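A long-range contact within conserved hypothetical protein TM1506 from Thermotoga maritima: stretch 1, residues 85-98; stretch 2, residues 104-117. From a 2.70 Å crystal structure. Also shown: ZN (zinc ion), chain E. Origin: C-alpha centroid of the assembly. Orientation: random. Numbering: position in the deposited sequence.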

ATOM      1  N   ASP A  85      -3.039  -4.231  -8.976  1.00 29.67           N
ATOM      2  CA  ASP A  85      -3.545  -5.582  -9.151  1.00 30.23           C
ATOM      3  C   ASP A  85      -3.340  -6.353  -7.828  1.00 33.81           C
ATOM      4  O   ASP A  85      -4.240  -7.085  -7.370  1.00 40.04           O
ATOM      5  CB  ASP A  85      -2.821  -6.316 -10.304  1.00 30.76           C
ATOM      6  CG  ASP A  85      -3.015  -5.662 -11.700  1.00 37.09           C
ATOM      7  OD1 ASP A  85      -3.625  -4.570 -11.847  1.00 43.55           O
ATOM      8  OD2 ASP A  85      -2.560  -6.196 -12.735  1.00 39.05           O
ATOM      9  N   HIS A  86      -2.182  -6.174  -7.192  1.00 30.30           N
ATOM     10  CA  HIS A  86      -1.883  -6.880  -5.967  1.00 30.27           C
ATOM     11  C   HIS A  86      -0.977  -6.025  -5.087  1.00 32.62           C
ATOM     12  O   HIS A  86      -0.120  -5.302  -5.613  1.00 35.40           O
ATOM     13  CB  HIS A  86      -1.215  -8.197  -6.318  1.00 29.54           C
ATOM     14  CG  HIS A  86      -0.899  -9.074  -5.145  1.00 30.34           C
ATOM     15  ND1 HIS A  86      -1.756 -10.054  -4.697  1.00 30.66           N
ATOM     16  CD2 HIS A  86       0.214  -9.171  -4.377  1.00 33.87           C
ATOM     17  CE1 HIS A  86      -1.203 -10.693  -3.679  1.00 29.35           C
ATOM     18  NE2 HIS A  86      -0.008 -10.175  -3.465  1.00 32.39           N
ATOM     19  N   ILE A  87      -1.172  -6.088  -3.766  1.00 30.05           N
ATOM     20  CA  ILE A  87      -0.249  -5.472  -2.822  1.00 27.71           C
ATOM     21  C   ILE A  87       0.353  -6.592  -1.986  1.00 29.80           C
ATOM     22  O   ILE A  87      -0.380  -7.405  -1.413  1.00 30.11           O
ATOM     23  CB  ILE A  87      -0.983  -4.487  -1.905  1.00 28.27           C
ATOM     24  CG1 ILE A  87      -1.708  -3.423  -2.725  1.00 30.67           C
ATOM     25  CG2 ILE A  87      -0.026  -3.843  -0.912  1.00 21.07           C
ATOM     26  CD1 ILE A  87      -2.841  -2.754  -1.989  1.00 19.85           C
ATOM     27  N   HIS A  88       1.685  -6.658  -1.943  1.00 30.21           N
ATOM     28  CA  HIS A  88       2.383  -7.571  -1.047  1.00 29.77           C
ATOM     29  C   HIS A  88       3.007  -6.755   0.055  1.00 28.96           C
ATOM     30  O   HIS A  88       3.841  -5.911  -0.209  1.00 28.99           O
ATOM     31  CB  HIS A  88       3.484  -8.361  -1.754  1.00 30.37           C
ATOM     32  CG  HIS A  88       4.221  -9.298  -0.842  1.00 30.34           C
ATOM     33  ND1 HIS A  88       3.634 -10.418  -0.292  1.00 31.67           N
ATOM     34  CD2 HIS A  88       5.486  -9.268  -0.362  1.00 35.52           C
ATOM     35  CE1 HIS A  88       4.510 -11.048   0.472  1.00 36.88           C
ATOM     36  NE2 HIS A  88       5.646 -10.374   0.445  1.00 42.96           N
ATOM     37  N   ALA A  89       2.587  -7.020   1.284  1.00 28.88           N
ATOM     38  CA  ALA A  89       3.063  -6.313   2.460  1.00 29.05           C
ATOM     39  C   ALA A  89       3.989  -7.233   3.246  1.00 30.45           C
ATOM     40  O   ALA A  89       3.610  -8.362   3.579  1.00 31.52           O
ATOM     41  CB  ALA A  89       1.875  -5.900   3.328  1.00 28.90           C
ATOM     42  N   LYS A  90       5.200  -6.776   3.550  1.00 31.07           N
ATOM     43  CA  LYS A  90       6.089  -7.593   4.370  1.00 33.29           C
ATOM     44  C   LYS A  90       5.487  -7.719   5.777  1.00 31.84           C
ATOM     45  O   LYS A  90       5.468  -8.801   6.356  1.00 32.71           O
ATOM     46  CB  LYS A  90       7.516  -7.049   4.376  1.00 34.39           C
ATOM     47  CG  LYS A  90       8.461  -7.818   5.283  1.00 44.94           C
ATOM     48  CD  LYS A  90       9.898  -7.369   5.095  1.00 58.51           C
ATOM     49  CE  LYS A  90      10.779  -7.963   6.173  1.00 62.15           C
ATOM     50  NZ  LYS A  90      12.083  -8.340   5.592  1.00 66.87           N
ATOM     51  N   VAL A  91       4.974  -6.609   6.300  1.00 30.53           N
ATOM     52  CA  VAL A  91       4.170  -6.601   7.513  1.00 29.22           C
ATOM     53  C   VAL A  91       2.912  -5.784   7.232  1.00 29.50           C
ATOM     54  O   VAL A  91       3.006  -4.679   6.687  1.00 31.13           O
ATOM     55  CB  VAL A  91       4.890  -5.903   8.704  1.00 27.98           C
ATOM     56  CG1 VAL A  91       4.041  -5.987   9.956  1.00 25.66           C
ATOM     57  CG2 VAL A  91       6.202  -6.496   8.970  1.00 26.89           C
ATOM     58  N   ILE A  92       1.755  -6.317   7.622  1.00 28.35           N
ATOM     59  CA  ILE A  92       0.480  -5.610   7.532  1.00 28.33           C
ATOM     60  C   ILE A  92      -0.187  -5.518   8.901  1.00 29.09           C
ATOM     61  O   ILE A  92      -0.135  -6.464   9.689  1.00 31.40           O
ATOM     62  CB  ILE A  92      -0.442  -6.338   6.539  1.00 28.70           C
ATOM     63  CG1 ILE A  92      -1.645  -5.487   6.177  1.00 28.39           C
ATOM     64  CG2 ILE A  92      -0.915  -7.691   7.087  1.00 28.98           C
ATOM     65  CD1 ILE A  92      -2.320  -5.936   4.884  1.00 32.96           C
ATOM     66  N   SER A  93      -0.822  -4.390   9.196  1.00 28.86           N
ATOM     67  CA  SER A  93      -1.551  -4.270  10.452  1.00 27.11           C
ATOM     68  C   SER A  93      -2.967  -4.766  10.253  1.00 27.99           C
ATOM     69  O   SER A  93      -3.484  -4.747   9.137  1.00 29.80           O
ATOM     70  CB  SER A  93      -1.561  -2.833  10.946  1.00 26.10           C
ATOM     71  OG  SER A  93      -2.535  -2.080  10.259  1.00 30.56           O
ATOM     72  N   LYS A  94      -3.589  -5.205  11.342  1.00 28.41           N
ATOM     73  CA  LYS A  94      -4.947  -5.724  11.327  1.00 29.49           C
ATOM     74  C   LYS A  94      -5.971  -4.752  10.718  1.00 30.44           C
ATOM     75  O   LYS A  94      -6.813  -5.197   9.958  1.00 32.15           O
ATOM     76  CB  LYS A  94      -5.369  -6.153  12.734  1.00 30.68           C
ATOM     77  CG  LYS A  94      -6.547  -7.105  12.788  1.00 35.26           C
ATOM     78  CD  LYS A  94      -6.720  -7.639  14.201  1.00 54.87           C
ATOM     79  CE  LYS A  94      -8.033  -7.178  14.826  1.00 67.12           C
ATOM     80  NZ  LYS A  94      -7.916  -7.148  16.301  1.00 68.21           N
ATOM     81  N   PRO A  95      -5.939  -3.457  11.060  1.00 29.61           N
ATOM     82  CA  PRO A  95      -6.828  -2.492  10.424  1.00 29.03           C
ATOM     83  C   PRO A  95      -6.676  -2.498   8.916  1.00 31.05           C
ATOM     84  O   PRO A  95      -7.692  -2.515   8.224  1.00 32.89           O
ATOM     85  CB  PRO A  95      -6.370  -1.164  11.015  1.00 29.74           C
ATOM     86  CG  PRO A  95      -5.861  -1.516  12.377  1.00 28.85           C
ATOM     87  CD  PRO A  95      -5.137  -2.807  12.120  1.00 31.82           C
ATOM     88  N   ALA A  96      -5.443  -2.522   8.420  1.00 32.10           N
ATOM     89  CA  ALA A  96      -5.205  -2.532   6.984  1.00 31.70           C
ATOM     90  C   ALA A  96      -5.781  -3.797   6.357  1.00 31.46           C
ATOM     91  O   ALA A  96      -6.537  -3.720   5.389  1.00 36.10           O
ATOM     92  CB  ALA A  96      -3.719  -2.362   6.659  1.00 30.27           C
ATOM     93  N   LEU A  97      -5.485  -4.946   6.934  1.00 28.47           N
ATOM     94  CA  LEU A  97      -5.981  -6.203   6.391  1.00 28.83           C
ATOM     95  C   LEU A  97      -7.510  -6.186   6.301  1.00 28.87           C
ATOM     96  O   LEU A  97      -8.091  -6.607   5.298  1.00 29.18           O
ATOM     97  CB  LEU A  97      -5.473  -7.382   7.243  1.00 28.48           C
ATOM     98  CG  LEU A  97      -5.859  -8.841   6.954  1.00 31.96           C
ATOM     99  CD1 LEU A  97      -4.823  -9.750   7.580  1.00 37.33           C
ATOM    100  CD2 LEU A  97      -7.236  -9.200   7.527  1.00 26.99           C
ATOM    101  N   LYS A  98      -8.156  -5.687   7.351  1.00 28.99           N
ATOM    102  CA  LYS A  98      -9.616  -5.685   7.448  1.00 30.43           C
ATOM    103  C   LYS A  98     -10.183  -4.844   6.320  1.00 32.68           C
ATOM    104  O   LYS A  98     -11.195  -5.211   5.705  1.00 34.22           O
ATOM    105  CB  LYS A  98     -10.042  -5.064   8.773  1.00 28.96           C
ATOM    106  CG  LYS A  98     -10.706  -5.986   9.718  1.00 35.02           C
ATOM    107  CD  LYS A  98      -9.791  -6.361  10.860  1.00 41.04           C
ATOM    108  CE  LYS A  98     -10.486  -6.187  12.199  1.00 50.92           C
ATOM    109  NZ  LYS A  98     -10.843  -4.748  12.391  1.00 52.76           N
ATOM    110  N   GLY A 104     -12.236  -5.899  -1.348  1.00 25.12           N
ATOM    111  CA  GLY A 104     -11.897  -6.938  -2.298  1.00 23.45           C
ATOM    112  C   GLY A 104     -10.607  -6.688  -3.059  1.00 25.83           C
ATOM    113  O   GLY A 104     -10.516  -7.031  -4.226  1.00 30.11           O
ATOM    114  N   GLN A 105      -9.623  -6.045  -2.434  1.00 26.26           N
ATOM    115  CA  GLN A 105      -8.309  -5.843  -3.042  1.00 25.30           C
ATOM    116  C   GLN A 105      -7.492  -7.124  -2.867  1.00 28.37           C
ATOM    117  O   GLN A 105      -7.582  -7.782  -1.834  1.00 31.40           O
ATOM    118  CB  GLN A 105      -7.603  -4.691  -2.367  1.00 22.43           C
ATOM    119  CG  GLN A 105      -6.146  -4.587  -2.663  1.00 23.93           C
ATOM    120  CD  GLN A 105      -5.857  -4.012  -4.042  1.00 33.30           C
ATOM    121  OE1 GLN A 105      -6.437  -3.007  -4.432  1.00 35.77           O
ATOM    122  NE2 GLN A 105      -4.953  -4.644  -4.775  1.00 38.20           N
ATOM    123  N   SER A 106      -6.708  -7.489  -3.876  1.00 31.02           N
ATOM    124  CA  SER A 106      -5.870  -8.682  -3.791  1.00 28.47           C
ATOM    125  C   SER A 106      -4.570  -8.328  -3.100  1.00 29.23           C
ATOM    126  O   SER A 106      -3.899  -7.364  -3.471  1.00 29.33           O
ATOM    127  CB  SER A 106      -5.589  -9.229  -5.172  1.00 27.53           C
ATOM    128  OG  SER A 106      -4.498 -10.105  -5.121  1.00 23.39           O
ATOM    129  N   PHE A 107      -4.223  -9.083  -2.068  1.00 29.72           N
ATOM    130  CA  PHE A 107      -3.031  -8.732  -1.306  1.00 30.68           C
ATOM    131  C   PHE A 107      -2.461  -9.967  -0.600  1.00 29.54           C
ATOM    132  O   PHE A 107      -3.153 -10.950  -0.447  1.00 30.17           O
ATOM    133  CB  PHE A 107      -3.337  -7.593  -0.315  1.00 29.19           C
ATOM    134  CG  PHE A 107      -4.163  -8.030   0.863  1.00 35.88           C
ATOM    135  CD1 PHE A 107      -5.558  -8.059   0.775  1.00 37.07           C
ATOM    136  CD2 PHE A 107      -3.546  -8.439   2.053  1.00 30.07           C
ATOM    137  CE1 PHE A 107      -6.338  -8.491   1.856  1.00 43.96           C
ATOM    138  CE2 PHE A 107      -4.310  -8.872   3.132  1.00 41.60           C
ATOM    139  CZ  PHE A 107      -5.721  -8.896   3.040  1.00 39.86           C
ATOM    140  N   SER A 108      -1.197  -9.909  -0.203  1.00 27.39           N
ATOM    141  CA  SER A 108      -0.572 -11.001   0.518  1.00 26.98           C
ATOM    142  C   SER A 108       0.358 -10.372   1.529  1.00 27.07           C
ATOM    143  O   SER A 108       0.700  -9.197   1.376  1.00 27.38           O
ATOM    144  CB  SER A 108       0.187 -11.933  -0.439  1.00 24.97           C
ATOM    145  OG  SER A 108       1.127 -11.205  -1.204  1.00 23.40           O
ATOM    146  N   TYR A 109       0.755 -11.132   2.556  1.00 25.96           N
ATOM    147  CA  TYR A 109       1.594 -10.586   3.619  1.00 27.47           C
ATOM    148  C   TYR A 109       2.524 -11.617   4.249  1.00 30.07           C
ATOM    149  O   TYR A 109       2.279 -12.809   4.156  1.00 33.75           O
ATOM    150  CB  TYR A 109       0.750  -9.884   4.696  1.00 27.01           C
ATOM    151  CG  TYR A 109      -0.301 -10.748   5.389  1.00 27.41           C
ATOM    152  CD1 TYR A 109      -1.596 -10.852   4.845  1.00 27.54           C
ATOM    153  CD2 TYR A 109      -0.017 -11.440   6.586  1.00 14.94           C
ATOM    154  CE1 TYR A 109      -2.572 -11.630   5.431  1.00 19.21           C
ATOM    155  CE2 TYR A 109      -1.003 -12.222   7.199  1.00 19.52           C
ATOM    156  CZ  TYR A 109      -2.284 -12.300   6.603  1.00 30.44           C
ATOM    157  OH  TYR A 109      -3.309 -13.028   7.151  1.00 36.97           O
ATOM    158  N   ASP A 110       3.610 -11.169   4.868  1.00 29.36           N
ATOM    159  CA  ASP A 110       4.520 -12.104   5.520  1.00 28.18           C
ATOM    160  C   ASP A 110       4.186 -12.219   7.008  1.00 29.45           C
ATOM    161  O   ASP A 110       4.187 -13.311   7.548  1.00 31.32           O
ATOM    162  CB  ASP A 110       5.984 -11.734   5.262  1.00 24.07           C
ATOM    163  CG  ASP A 110       6.315 -11.706   3.769  1.00 29.65           C
ATOM    164  OD1 ASP A 110       5.827 -12.613   3.045  1.00 28.91           O
ATOM    165  OD2 ASP A 110       7.020 -10.810   3.206  1.00 32.15           O
ATOM    166  N   GLU A 111       3.871 -11.098   7.654  1.00 29.14           N
ATOM    167  CA  GLU A 111       3.560 -11.045   9.080  1.00 27.47           C
ATOM    168  C   GLU A 111       2.349 -10.138   9.238  1.00 27.14           C
ATOM    169  O   GLU A 111       2.198  -9.179   8.483  1.00 26.31           O
ATOM    170  CB  GLU A 111       4.751 -10.497   9.899  1.00 24.98           C
ATOM    171  CG  GLU A 111       4.483 -10.548  11.404  1.00 33.16           C
ATOM    172  CD  GLU A 111       5.559  -9.937  12.323  1.00 34.37           C
ATOM    173  OE1 GLU A 111       6.651  -9.610  11.825  1.00 16.95           O
ATOM    174  OE2 GLU A 111       5.310  -9.808  13.571  1.00 28.90           O
ATOM    175  N   LYS A 112       1.486 -10.445  10.207  1.00 27.97           N
ATOM    176  CA  LYS A 112       0.314  -9.611  10.532  1.00 28.18           C
ATOM    177  C   LYS A 112       0.561  -9.081  11.934  1.00 27.25           C
ATOM    178  O   LYS A 112       1.132  -9.783  12.741  1.00 29.07           O
ATOM    179  CB  LYS A 112      -0.927 -10.488  10.456  1.00 28.81           C
ATOM    180  CG  LYS A 112      -2.262  -9.954  10.892  1.00 34.95           C
ATOM    181  CD  LYS A 112      -3.157 -11.198  11.114  1.00 51.16           C
ATOM    182  CE  LYS A 112      -4.478 -10.886  11.809  1.00 62.55           C
ATOM    183  NZ  LYS A 112      -5.568 -11.793  11.310  1.00 67.94           N
ATOM    184  N   ILE A 113       0.210  -7.830  12.218  1.00 26.94           N
ATOM    185  CA  ILE A 113       0.352  -7.281  13.580  1.00 26.10           C
ATOM    186  C   ILE A 113      -0.901  -6.478  13.976  1.00 27.69           C
ATOM    187  O   ILE A 113      -1.591  -5.997  13.099  1.00 30.18           O
ATOM    188  CB  ILE A 113       1.640  -6.439  13.699  1.00 25.44           C
ATOM    189  CG1 ILE A 113       1.627  -5.252  12.723  1.00 24.27           C
ATOM    190  CG2 ILE A 113       2.858  -7.311  13.494  1.00 18.37           C
ATOM    191  CD1 ILE A 113       2.672  -4.189  13.054  1.00 25.24           C
ATOM    192  N   PRO A 114      -1.224  -6.336  15.262  1.00 29.24           N
ATOM    193  CA  PRO A 114      -2.427  -5.570  15.682  1.00 30.22           C
ATOM    194  C   PRO A 114      -2.553  -4.140  15.133  1.00 30.11           C
ATOM    195  O   PRO A 114      -3.661  -3.750  14.736  1.00 31.16           O
ATOM    196  CB  PRO A 114      -2.303  -5.535  17.206  1.00 27.45           C
ATOM    197  CG  PRO A 114      -1.605  -6.789  17.488  1.00 29.94           C
ATOM    198  CD  PRO A 114      -0.519  -6.901  16.420  1.00 28.17           C
ATOM    199  N   PHE A 115      -1.445  -3.391  15.138  1.00 29.91           N
ATOM    200  CA  PHE A 115      -1.356  -2.026  14.594  1.00 29.10           C
ATOM    201  C   PHE A 115       0.116  -1.601  14.398  1.00 29.61           C
ATOM    202  O   PHE A 115       1.001  -2.055  15.121  1.00 30.27           O
ATOM    203  CB  PHE A 115      -2.103  -1.009  15.484  1.00 27.65           C
ATOM    204  CG  PHE A 115      -1.707  -1.051  16.946  1.00 24.27           C
ATOM    205  CD1 PHE A 115      -0.502  -0.473  17.390  1.00 18.66           C
ATOM    206  CD2 PHE A 115      -2.539  -1.652  17.878  1.00 18.79           C
ATOM    207  CE1 PHE A 115      -0.144  -0.515  18.738  1.00 23.95           C
ATOM    208  CE2 PHE A 115      -2.181  -1.712  19.237  1.00 21.89           C
ATOM    209  CZ  PHE A 115      -0.980  -1.142  19.673  1.00 20.64           C
ATOM    210  N   VAL A 116       0.350  -0.728  13.423  1.00 30.24           N
ATOM    211  CA  VAL A 116       1.673  -0.216  13.107  1.00 31.88           C
ATOM    212  C   VAL A 116       2.208   0.547  14.301  1.00 34.33           C
ATOM    213  O   VAL A 116       1.453   1.207  15.002  1.00 35.65           O
ATOM    214  CB  VAL A 116       1.622   0.730  11.901  1.00 32.34           C
ATOM    215  CG1 VAL A 116       2.998   1.361  11.634  1.00 33.90           C
ATOM    216  CG2 VAL A 116       1.077   0.005  10.653  1.00 29.65           C
ATOM    217  N   LEU A 117       3.511   0.449  14.542  1.00 36.00           N
ATOM    218  CA  LEU A 117       4.093   1.031  15.747  1.00 36.36           C
ATOM    219  C   LEU A 117       4.920   2.292  15.493  1.00 37.00           C
ATOM    220  O   LEU A 117       5.457   2.498  14.403  1.00 34.79           O
ATOM    221  CB  LEU A 117       4.924  -0.007  16.505  1.00 36.06           C
ATOM    222  CG  LEU A 117       4.361  -1.407  16.744  1.00 35.89           C
ATOM    223  CD1 LEU A 117       5.447  -2.305  17.285  1.00 33.09           C
ATOM    224  CD2 LEU A 117       3.203  -1.355  17.724  1.00 41.01           C
TER
HETATM  225 ZN    ZN E 143       7.408 -10.854   1.398  1.00 72.21          ZN
HETATM  226  O   HOH W   1       8.640  -9.024   1.567  1.00 32.46           O

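The two stretches pair in parallel: the axes of strands 86-89 and 107-109 approach to 4.6 Å with 11° between their directions. Ladder bonds such as Ala 89 N to Ser 108 O (2.9 Å, 171°) fix the register, which carries through the corner at Lys 90, Val 91 and Asp 110; beyond it Ile 92 N bonds to Glu 111 O (3.0 Å, 166°).

With chi1 t (-177°) and chi2 93°, the His 86 ring lies along the partner strand, and both ring nitrogens meet hydroxyls near the ring plane: ND1 to Ser 106 OG at 2.8 Å and NE2 to Ser 108 OG at 2.7 Å. Both are hydrogen bonds whose donor the geometry leaves open. Phe 107 CA covers one face of this ring, 3.9 Å from its centroid and 25° off the normal, a CH-pi contact.

The same OG of Ser 108, in rotamer p (55°), accepts from His 88 ND1 (2.8 Å, 164°), so this hydroxyl links two histidines. His 88 is again t, with chi2 68°; its ND1 engages the serine while NE2 binds ZN at 2.1 Å. Asp 110, at m (-58°), brings OD2 to the same ion at 1.9 Å, and the water oxygen lies 2.2 Å from ZN. The 3.1 Å between His 88 NE2 and Asp 110 OD2 therefore reflects shared coordination rather than a hydrogen bond.

On the face bearing Phe 107 and Tyr 109, the contacts of these rings with Ile 92 and Leu 97 are apolar. Both aromatics adopt p (73° and 59°), with chi2 near -90°; so placed, the Tyr 109 ring presents a face to CG2 of Ile 92 (chi1 t, -167°), 4.0 Å from the ring centroid and 29° off the normal, while Ile 92 CD1 lies 4.0 Å from Phe 107 CE2. From helix 94-98, t rotamer Leu 97 touches both rings: CD1 to Tyr 109 CE1 at 3.6 Å, CG to Phe 107 CZ at 3.9 Å.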